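Local coordinates for De novo designed switch protein caging a hemagglutinin binder (sCageHA267_1S) (PDB 7CBC) that probably serves as a switchable biosensor scaffold, a designed six-helix bundle that cages a hemagglutinin-binding domain, at residues A127-L132 against R158-I163; A31-L36 against K65-R70; R52-I57 against A136-V141. All coordinates share one frame; numbering follows the deposited sequence.

Interaction 1: A127-L132 against R158-I163; sequences AKLQEL and RRSKEI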
loop_
_atom_site.group_PDB
_atom_site.type_symbol
_atom_site.label_atom_id
_atom_site.label_comp_id
_atom_site.label_asym_id
_atom_site.label_seq_id
_atom_site.Cartn_x
_atom_site.Cartn_y
_atom_site.Cartn_z
ATOM N N ALA A 127 -0.738 -4.253 -12.345
ATOM C CA ALA A 127 -0.256 -4.440 -13.715
ATOM C C ALA A 127 -1.186 -5.341 -14.516
ATOM O O ALA A 127 -1.463 -5.068 -15.694
ATOM C CB ALA A 127 1.159 -5.017 -13.712
ATOM N N LYS A 128 -1.677 -6.423 -13.905
ATOM C CA LYS A 128 -2.559 -7.329 -14.628
ATOM C C LYS A 128 -3.852 -6.634 -15.041
ATOM O O LYS A 128 -4.313 -6.807 -16.174
ATOM C CB LYS A 128 -2.865 -8.570 -13.795
ATOM C CG LYS A 128 -1.669 -9.497 -13.608
ATOM C CD LYS A 128 -2.065 -10.715 -12.800
ATOM C CE LYS A 128 -0.875 -11.585 -12.468
ATOM N NZ LYS A 128 -1.336 -12.834 -11.786
ATOM N N LEU A 129 -4.444 -5.837 -14.148
ATOM C CA LEU A 129 -5.637 -5.093 -14.529
ATOM C C LEU A 129 -5.338 -4.117 -15.654
ATOM O O LEU A 129 -6.157 -3.948 -16.563
ATOM C CB LEU A 129 -6.231 -4.357 -13.334
ATOM C CG LEU A 129 -6.754 -5.234 -12.200
ATOM C CD1 LEU A 129 -7.160 -4.374 -11.009
ATOM C CD2 LEU A 129 -7.925 -6.073 -12.679
ATOM N N GLN A 130 -4.171 -3.471 -15.627
ATOM C CA GLN A 130 -3.839 -2.536 -16.704
ATOM C C GLN A 130 -3.752 -3.246 -18.048
ATOM O O GLN A 130 -4.373 -2.821 -19.030
ATOM C CB GLN A 130 -2.527 -1.820 -16.408
ATOM C CG GLN A 130 -2.233 -0.677 -17.371
ATOM C CD GLN A 130 -3.070 0.556 -17.073
ATOM O OE1 GLN A 130 -3.978 0.522 -16.240
ATOM N NE2 GLN A 130 -2.757 1.661 -17.745
ATOM N N GLU A 131 -2.972 -4.322 -18.115
ATOM C CA GLU A 131 -2.865 -5.085 -19.351
ATOM C C GLU A 131 -4.236 -5.567 -19.816
ATOM O O GLU A 131 -4.584 -5.447 -21.001
ATOM C CB GLU A 131 -1.903 -6.248 -19.126
ATOM C CG GLU A 131 -2.076 -7.415 -20.083
ATOM C CD GLU A 131 -1.283 -8.626 -19.627
ATOM O OE1 GLU A 131 -1.044 -8.742 -18.404
ATOM O OE2 GLU A 131 -0.905 -9.461 -20.481
ATOM N N LEU A 132 -5.036 -6.084 -18.886
ATOM C CA LEU A 132 -6.415 -6.435 -19.185
ATOM C C LEU A 132 -7.180 -5.243 -19.727
ATOM O O LEU A 132 -7.931 -5.370 -20.701
ATOM C CB LEU A 132 -7.104 -6.970 -17.931
ATOM C CG LEU A 132 -8.591 -7.246 -18.121
ATOM C CD1 LEU A 132 -8.758 -8.612 -18.740
ATOM C CD2 LEU A 132 -9.316 -7.175 -16.797
ATOM N N ARG A 158 -14.960 -10.875 -15.438
ATOM C CA ARG A 158 -14.570 -12.092 -14.732
ATOM C C ARG A 158 -13.098 -12.052 -14.341
ATOM O O ARG A 158 -12.749 -12.308 -13.180
ATOM C CB ARG A 158 -14.868 -13.330 -15.583
ATOM C CG ARG A 158 -13.994 -14.552 -15.260
ATOM C CD ARG A 158 -14.300 -15.764 -16.159
ATOM N NE ARG A 158 -14.507 -15.382 -17.561
ATOM C CZ ARG A 158 -15.608 -15.651 -18.260
ATOM N NH1 ARG A 158 -16.603 -16.327 -17.696
ATOM N NH2 ARG A 158 -15.715 -15.247 -19.520
ATOM N N ARG A 159 -12.218 -11.726 -15.295
ATOM C CA ARG A 159 -10.782 -11.719 -15.022
ATOM C C ARG A 159 -10.412 -10.655 -13.999
ATOM O O ARG A 159 -9.565 -10.898 -13.137
ATOM C CB ARG A 159 -9.991 -11.506 -16.308
ATOM C CG ARG A 159 -9.361 -12.775 -16.853
ATOM C CD ARG A 159 -8.444 -13.425 -15.803
ATOM N NE ARG A 159 -7.045 -13.002 -15.912
ATOM C CZ ARG A 159 -6.106 -13.277 -15.007
ATOM N NH1 ARG A 159 -6.406 -13.975 -13.916
ATOM N NH2 ARG A 159 -4.861 -12.851 -15.186
ATOM N N SER A 160 -11.023 -9.470 -14.095
ATOM C CA SER A 160 -10.831 -8.428 -13.094
ATOM C C SER A 160 -11.048 -8.958 -11.682
ATOM O O SER A 160 -10.205 -8.764 -10.792
ATOM C CB SER A 160 -11.782 -7.265 -13.360
ATOM O OG SER A 160 -11.392 -6.542 -14.508
ATOM N N LYS A 161 -12.186 -9.623 -11.455
ATOM C CA LYS A 161 -12.504 -10.072 -10.106
ATOM C C LYS A 161 -11.627 -11.239 -9.674
ATOM O O LYS A 161 -11.282 -11.336 -8.493
ATOM C CB LYS A 161 -13.982 -10.445 -9.988
ATOM C CG LYS A 161 -14.427 -10.475 -8.528
ATOM C CD LYS A 161 -15.925 -10.605 -8.368
ATOM C CE LYS A 161 -16.296 -10.615 -6.896
ATOM N NZ LYS A 161 -15.435 -11.552 -6.094
ATOM N N GLU A 162 -11.258 -12.131 -10.597
ATOM C CA GLU A 162 -10.247 -13.136 -10.277
ATOM C C GLU A 162 -8.931 -12.477 -9.873
ATOM O O GLU A 162 -8.301 -12.890 -8.897
ATOM C CB GLU A 162 -10.024 -14.081 -11.462
ATOM C CG GLU A 162 -11.256 -14.909 -11.872
ATOM C CD GLU A 162 -11.034 -15.752 -13.140
ATOM O OE1 GLU A 162 -9.881 -15.832 -13.631
ATOM O OE2 GLU A 162 -12.020 -16.350 -13.635
ATOM N N ILE A 163 -8.504 -11.444 -10.608
ATOM C CA ILE A 163 -7.248 -10.765 -10.276
ATOM C C ILE A 163 -7.345 -10.086 -8.909
ATOM O O ILE A 163 -6.444 -10.202 -8.069
ATOM C CB ILE A 163 -6.880 -9.752 -11.377
ATOM C CG1 ILE A 163 -6.467 -10.464 -12.666
ATOM C CG2 ILE A 163 -5.772 -8.814 -10.894
ATOM C CD1 ILE A 163 -6.501 -9.553 -13.908
#
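L129 and I163 lie alongside each other, pointing opposite ways, where helices 99-142 and 146-190 run side by side, and their meeting forms the tight, inward part of this contact. The branch methyl L129 CD2 does most of the touching: it rests 3.8 Å from S160 CA and 3.9 Å from I163 CG2. L132 completes this layer one turn further along. Its CG is anti to the backbone N (chi1 175°) and so directed at the other helix. Beyond it the two methyls part, CD1 going to R159 CB while CD2 comes to 3.2 Å from S160 OG, an unusually close approach of a methyl to a hydroxyl oxygen. A buried hydroxyl among leucines needs polar partners, and S160 OG has them in the carbonyl of A156, one turn back on its own helix, and in NE2 of Q229. Q229 belongs to helix 195-239, which packs against L129, L132 and S160.

Toward solvent the packing is sparser. I163 CD1 reaches K128 CB at 3.8 Å, after which the lysine chain runs on extended. R159 instead bends at chi2 and chi3 and lays its guanidinium over I163, whose CG1 sits 3.6 Å above the plane, over its centre. E162 OE1 lies in plane at the guanidinium edge, 4.0 Å from R159 NH1, a long salt bridge. K128 NZ and R159 NH2 stand 4.9 Å apart, and their like charges would probably repel; K128 NZ also forms a long, weak ion pair with E166. An apolar inner seam bordered by the folded or extended stems of long charged residues, between axes 173° from parallel, is characteristic of an antiparallel helical hairpin in a designed helical bundle.

Interaction 2: A31-L36 against K65-R70; sequences ARLQEL and KEIIRR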
loop_
_atom_site.group_PDB
_atom_site.type_symbol
_atom_site.label_atom_id
_atom_site.label_comp_id
_atom_site.label_asym_id
_atom_site.label_seq_id
_atom_site.Cartn_x
_atom_site.Cartn_y
_atom_site.Cartn_z
ATOM N N ALA A 31 -2.704 6.015 -9.550
ATOM C CA ALA A 31 -3.363 7.200 -10.090
ATOM C C ALA A 31 -2.913 7.471 -11.520
ATOM O O ALA A 31 -3.740 7.784 -12.389
ATOM C CB ALA A 31 -3.093 8.414 -9.206
ATOM N N ARG A 32 -1.613 7.328 -11.795
ATOM C CA ARG A 32 -1.128 7.540 -13.156
ATOM C C ARG A 32 -1.709 6.509 -14.112
ATOM O O ARG A 32 -2.179 6.867 -15.198
ATOM C CB ARG A 32 0.397 7.503 -13.212
ATOM C CG ARG A 32 1.105 8.430 -12.234
ATOM C CD ARG A 32 1.088 9.884 -12.664
ATOM N NE ARG A 32 -0.234 10.480 -12.527
ATOM C CZ ARG A 32 -0.733 10.969 -11.398
ATOM N NH1 ARG A 32 -0.018 10.949 -10.269
ATOM N NH2 ARG A 32 -1.956 11.480 -11.397
ATOM N N LEU A 33 -1.682 5.223 -13.733
ATOM C CA LEU A 33 -2.241 4.180 -14.600
ATOM C C LEU A 33 -3.699 4.460 -14.940
ATOM O O LEU A 33 -4.124 4.328 -16.097
ATOM C CB LEU A 33 -2.123 2.813 -13.932
ATOM C CG LEU A 33 -0.753 2.155 -13.824
ATOM C CD1 LEU A 33 -0.851 0.890 -12.978
ATOM C CD2 LEU A 33 -0.186 1.844 -15.201
ATOM N N GLN A 34 -4.491 4.812 -13.923
ATOM C CA GLN A 34 -5.897 5.135 -14.143
ATOM C C GLN A 34 -6.046 6.315 -15.088
ATOM O O GLN A 34 -6.912 6.314 -15.976
ATOM C CB GLN A 34 -6.573 5.449 -12.807
ATOM C CG GLN A 34 -8.035 5.817 -12.928
ATOM C CD GLN A 34 -8.892 4.631 -13.303
ATOM O OE1 GLN A 34 -8.384 3.544 -13.596
ATOM N NE2 GLN A 34 -10.202 4.821 -13.270
ATOM N N GLU A 35 -5.217 7.338 -14.895
ATOM C CA GLU A 35 -5.240 8.509 -15.759
ATOM C C GLU A 35 -5.027 8.118 -17.217
ATOM O O GLU A 35 -5.704 8.637 -18.116
ATOM C CB GLU A 35 -4.174 9.497 -15.282
ATOM C CG GLU A 35 -4.299 10.869 -15.875
ATOM C CD GLU A 35 -3.362 11.872 -15.243
ATOM O OE1 GLU A 35 -2.718 11.553 -14.200
ATOM O OE2 GLU A 35 -3.285 12.989 -15.802
ATOM N N LEU A 36 -4.114 7.169 -17.463
ATOM C CA LEU A 36 -3.902 6.650 -18.813
ATOM C C LEU A 36 -5.108 5.866 -19.310
ATOM O O LEU A 36 -5.512 6.004 -20.471
ATOM C CB LEU A 36 -2.662 5.762 -18.858
ATOM C CG LEU A 36 -1.319 6.403 -18.560
ATOM C CD1 LEU A 36 -0.223 5.406 -18.906
ATOM C CD2 LEU A 36 -1.169 7.696 -19.366
ATOM N N LYS A 65 3.951 0.279 -18.896
ATOM C CA LYS A 65 5.023 -0.580 -18.421
ATOM C C LYS A 65 6.130 0.237 -17.772
ATOM O O LYS A 65 6.772 -0.231 -16.826
ATOM C CB LYS A 65 5.566 -1.447 -19.561
ATOM C CG LYS A 65 4.718 -2.706 -19.833
ATOM C CD LYS A 65 3.785 -2.533 -21.028
ATOM C CE LYS A 65 2.481 -3.347 -20.917
ATOM N NZ LYS A 65 1.524 -2.837 -19.879
ATOM N N GLU A 66 6.340 1.465 -18.241
ATOM C CA GLU A 66 7.292 2.342 -17.586
ATOM C C GLU A 66 6.814 2.699 -16.180
ATOM O O GLU A 66 7.583 2.622 -15.218
ATOM C CB GLU A 66 7.514 3.592 -18.441
ATOM C CG GLU A 66 8.503 4.587 -17.849
ATOM C CD GLU A 66 9.882 3.979 -17.588
ATOM O OE1 GLU A 66 10.221 2.934 -18.200
ATOM O OE2 GLU A 66 10.627 4.549 -16.761
ATOM N N ILE A 67 5.534 3.064 -16.038
ATOM C CA ILE A 67 4.971 3.330 -14.716
ATOM C C ILE A 67 5.153 2.124 -13.807
ATOM O O ILE A 67 5.546 2.255 -12.643
ATOM C CB ILE A 67 3.487 3.722 -14.841
ATOM C CG1 ILE A 67 3.357 5.139 -15.398
ATOM C CG2 ILE A 67 2.774 3.595 -13.489
ATOM C CD1 ILE A 67 1.945 5.526 -15.732
ATOM N N ILE A 68 4.898 0.929 -14.331
ATOM C CA ILE A 68 4.964 -0.272 -13.514
ATOM C C ILE A 68 6.412 -0.616 -13.176
ATOM O O ILE A 68 6.735 -0.948 -12.026
ATOM C CB ILE A 68 4.233 -1.416 -14.234
ATOM C CG1 ILE A 68 2.722 -1.246 -14.040
ATOM C CG2 ILE A 68 4.690 -2.774 -13.747
ATOM C CD1 ILE A 68 1.897 -1.828 -15.151
ATOM N N ARG A 69 7.313 -0.509 -14.158
ATOM C CA ARG A 69 8.721 -0.791 -13.893
ATOM C C ARG A 69 9.314 0.188 -12.883
ATOM O O ARG A 69 10.171 -0.193 -12.078
ATOM C CB ARG A 69 9.512 -0.772 -15.201
ATOM C CG ARG A 69 11.014 -0.907 -15.023
ATOM C CD ARG A 69 11.804 -0.398 -16.239
ATOM N NE ARG A 69 11.921 1.062 -16.268
ATOM C CZ ARG A 69 12.631 1.779 -15.396
ATOM N NH1 ARG A 69 13.292 1.181 -14.416
ATOM N NH2 ARG A 69 12.676 3.099 -15.501
ATOM N N ARG A 70 8.876 1.444 -12.894
ATOM C CA ARG A 70 9.408 2.375 -11.909
ATOM C C ARG A 70 8.776 2.150 -10.531
ATOM O O ARG A 70 9.433 2.360 -9.508
ATOM C CB ARG A 70 9.217 3.807 -12.414
ATOM C CG ARG A 70 9.271 4.865 -11.349
ATOM C CD ARG A 70 8.313 5.988 -11.662
ATOM N NE ARG A 70 6.983 5.424 -11.818
ATOM C CZ ARG A 70 6.246 4.924 -10.829
ATOM N NH1 ARG A 70 6.673 4.927 -9.547
ATOM N NH2 ARG A 70 5.066 4.413 -11.129
#
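I67 drives into the neighbouring helix and is met in two different ways by the two leucines facing it. With L36 it stands tip to tip, I67 CD1 against L36 CD1 at 3.8 Å. With L33 it passes alongside, the two side chains running antiparallel, flank to flank, with I67 CG2 3.8 Å from L33 CG. Its CG1 is anti to the carbonyl carbon (chi1 -74°), which places CG2 anti to the backbone N and sends the two branches to separate partners. CD1 also presses on R32 CB, at 3.6 Å.

The pairing joins helices 3-46 and 50-93, the first antiparallel hairpin of the six-helix bundle, and I68 extends it inward through the looser approach of its CD1 to L33 CD2 at 4.2 Å.

R32 contributes its stem alone to this apolar patch. Beyond CG the chain turns aside and carries the guanidinium away from helix 50-93, where NE and NH2 grip E35 side-on. Both bonds fall on one oxygen: R32 NH2 is 2.9 Å from E35 OE1, which lies in the guanidinium plane. R32 NH1 makes a further salt bridge with E28, holding the group between two carboxylates of its own helix.

Interaction 3: R52-I57 against A136-V141; sequences RIRDEI and AVELLV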
loop_
_atom_site.group_PDB
_atom_site.type_symbol
_atom_site.label_atom_id
_atom_site.label_comp_id
_atom_site.label_asym_id
_atom_site.label_seq_id
_atom_site.Cartn_x
_atom_site.Cartn_y
_atom_site.Cartn_z
ATOM N N ARG A 52 -3.655 4.139 -36.773
ATOM C CA ARG A 52 -3.482 5.049 -35.653
ATOM C C ARG A 52 -3.800 4.373 -34.327
ATOM O O ARG A 52 -3.049 4.520 -33.359
ATOM C CB ARG A 52 -4.361 6.280 -35.849
ATOM C CG ARG A 52 -4.347 7.235 -34.688
ATOM C CD ARG A 52 -4.872 8.594 -35.083
ATOM N NE ARG A 52 -5.730 9.127 -34.033
ATOM C CZ ARG A 52 -6.328 10.312 -34.083
ATOM N NH1 ARG A 52 -6.152 11.101 -35.136
ATOM N NH2 ARG A 52 -7.095 10.712 -33.072
ATOM N N ILE A 53 -4.902 3.622 -34.266
ATOM C CA ILE A 53 -5.290 2.987 -33.014
ATOM C C ILE A 53 -4.223 2.008 -32.547
ATOM O O ILE A 53 -3.970 1.884 -31.344
ATOM C CB ILE A 53 -6.664 2.307 -33.159
ATOM C CG1 ILE A 53 -6.636 1.259 -34.279
ATOM C CG2 ILE A 53 -7.747 3.360 -33.398
ATOM C CD1 ILE A 53 -7.811 0.300 -34.260
ATOM N N ARG A 54 -3.559 1.317 -33.473
ATOM C CA ARG A 54 -2.496 0.415 -33.047
ATOM C C ARG A 54 -1.307 1.184 -32.481
ATOM O O ARG A 54 -0.614 0.673 -31.596
ATOM C CB ARG A 54 -2.053 -0.479 -34.201
ATOM C CG ARG A 54 -3.194 -1.239 -34.878
ATOM C CD ARG A 54 -4.066 -2.014 -33.885
ATOM N NE ARG A 54 -3.322 -3.055 -33.174
ATOM C CZ ARG A 54 -3.107 -3.063 -31.864
ATOM N NH1 ARG A 54 -3.584 -2.087 -31.104
ATOM N NH2 ARG A 54 -2.417 -4.051 -31.310
ATOM N N ASP A 55 -1.073 2.409 -32.963
ATOM C CA ASP A 55 0.036 3.224 -32.469
ATOM C C ASP A 55 -0.255 3.773 -31.078
ATOM O O ASP A 55 0.645 3.846 -30.232
ATOM C CB ASP A 55 0.317 4.380 -33.437
ATOM C CG ASP A 55 1.161 3.960 -34.630
ATOM O OD1 ASP A 55 2.063 3.110 -34.448
ATOM O OD2 ASP A 55 0.928 4.492 -35.746
ATOM N N GLU A 56 -1.500 4.186 -30.833
ATOM C CA GLU A 56 -1.832 4.751 -29.533
ATOM C C GLU A 56 -1.987 3.658 -28.485
ATOM O O GLU A 56 -1.669 3.873 -27.310
ATOM C CB GLU A 56 -3.095 5.601 -29.633
ATOM C CG GLU A 56 -2.977 6.731 -30.637
ATOM C CD GLU A 56 -2.994 8.097 -29.969
ATOM O OE1 GLU A 56 -2.550 8.176 -28.803
ATOM O OE2 GLU A 56 -3.425 9.071 -30.622
ATOM N N ILE A 57 -2.474 2.482 -28.885
ATOM C CA ILE A 57 -2.466 1.334 -27.983
ATOM C C ILE A 57 -1.035 0.991 -27.576
ATOM O O ILE A 57 -0.734 0.827 -26.388
ATOM C CB ILE A 57 -3.177 0.131 -28.626
ATOM C CG1 ILE A 57 -4.690 0.366 -28.680
ATOM C CG2 ILE A 57 -2.867 -1.157 -27.867
ATOM C CD1 ILE A 57 -5.396 0.111 -27.387
ATOM N N ALA A 136 -8.719 -5.001 -23.495
ATOM C CA ALA A 136 -10.159 -4.819 -23.626
ATOM C C ALA A 136 -10.487 -3.700 -24.608
ATOM O O ALA A 136 -11.336 -3.867 -25.492
ATOM C CB ALA A 136 -10.781 -4.536 -22.257
ATOM N N VAL A 137 -9.836 -2.544 -24.461
ATOM C CA VAL A 137 -10.061 -1.443 -25.394
ATOM C C VAL A 137 -9.664 -1.859 -26.807
ATOM O O VAL A 137 -10.414 -1.659 -27.775
ATOM C CB VAL A 137 -9.294 -0.189 -24.938
ATOM C CG1 VAL A 137 -9.152 0.794 -26.093
ATOM C CG2 VAL A 137 -9.991 0.461 -23.757
ATOM N N GLU A 138 -8.477 -2.459 -26.930
ATOM C CA GLU A 138 -7.946 -2.918 -28.209
ATOM C C GLU A 138 -8.934 -3.823 -28.941
ATOM O O GLU A 138 -9.166 -3.664 -30.148
ATOM C CB GLU A 138 -6.627 -3.637 -27.932
ATOM C CG GLU A 138 -5.761 -4.027 -29.098
ATOM C CD GLU A 138 -4.445 -4.619 -28.602
ATOM O OE1 GLU A 138 -4.487 -5.626 -27.864
ATOM O OE2 GLU A 138 -3.367 -4.078 -28.925
ATOM N N LEU A 139 -9.539 -4.770 -28.226
ATOM C CA LEU A 139 -10.509 -5.659 -28.847
ATOM C C LEU A 139 -11.853 -4.976 -29.058
ATOM O O LEU A 139 -12.560 -5.294 -30.021
ATOM C CB LEU A 139 -10.678 -6.910 -27.996
ATOM C CG LEU A 139 -11.210 -8.156 -28.691
ATOM C CD1 LEU A 139 -10.075 -8.877 -29.408
ATOM C CD2 LEU A 139 -11.874 -9.064 -27.669
ATOM N N LEU A 140 -12.219 -4.023 -28.195
ATOM C CA LEU A 140 -13.518 -3.377 -28.348
ATOM C C LEU A 140 -13.571 -2.473 -29.575
ATOM O O LEU A 140 -14.640 -2.323 -30.182
ATOM C CB LEU A 140 -13.883 -2.591 -27.084
ATOM C CG LEU A 140 -14.459 -3.461 -25.951
ATOM C CD1 LEU A 140 -14.707 -2.653 -24.678
ATOM C CD2 LEU A 140 -15.725 -4.188 -26.375
ATOM N N VAL A 141 -12.448 -1.870 -29.970
ATOM C CA VAL A 141 -12.506 -0.942 -31.097
ATOM C C VAL A 141 -12.673 -1.680 -32.427
ATOM O O VAL A 141 -13.193 -1.108 -33.396
ATOM C CB VAL A 141 -11.270 -0.023 -31.110
ATOM C CG1 VAL A 141 -11.248 0.844 -29.873
ATOM C CG2 VAL A 141 -10.000 -0.836 -31.221
#
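R54 and E138 make a salt bridge across the antiparallel pairing of helices 50-93 and 99-142 in the helical bundle. Both terminal nitrogens of the arginine converge on one oxygen: R54 NH2 lies 2.6 Å from E138 OE2, and R54 NH1 adds a weak bond of 3.0 Å. The side chains cross at about a right angle, with guanidinium and carboxylate planes 81° apart, and the NH2 donor reaches OE2 from above the carboxylate plane, 50° out of it. Beside the polar pair, I57 CD1 lies 4.0 Å from V137 CG1, the two chains crossing at a slant, and I53 CD1 meets V141 CG2 tip to tip at 3.9 Å.

The two charged partners arrive differently. E138 has CG anti to the backbone N (chi1 -171°) and extends straight across, whereas R54 curls round to it. I57 packs against both: its CG1 lies in plane at the guanidinium edge, and its CG2 comes within 3.1 Å of E138 OE2. An alanine in place of R54 would probably leave E138 OE2 without its cross-helix arginine and the carboxylate freer to turn.

Further out, V137 and V141 touch A44 of helix 3-46, and E138 OE2 has a long, weak ion pair with K61 NZ.

In the fold
From the N terminus, helix 3-46 turns back into helix 50-93, and interaction 2 closes this first hairpin. Before that closure, 52-57 has already opened interaction 3, which closes the second hairpin, spanning the rest of helix 50-93 and most of helix 99-142; the two contacts therefore cross. Interaction 1 opens at 127-132, ahead of 136-141, and closes the third hairpin at 158-163, so it crosses interaction 3 as well. Interactions 1 and 2 follow in series, and none of the three nests. Together they tie the first four helices into successive antiparallel neighbours. Interactions 1 and 2 also touch directly, A127 CB lying 3.6 Å from I68 CD1, while interaction 3 sits nearer the bundle's end.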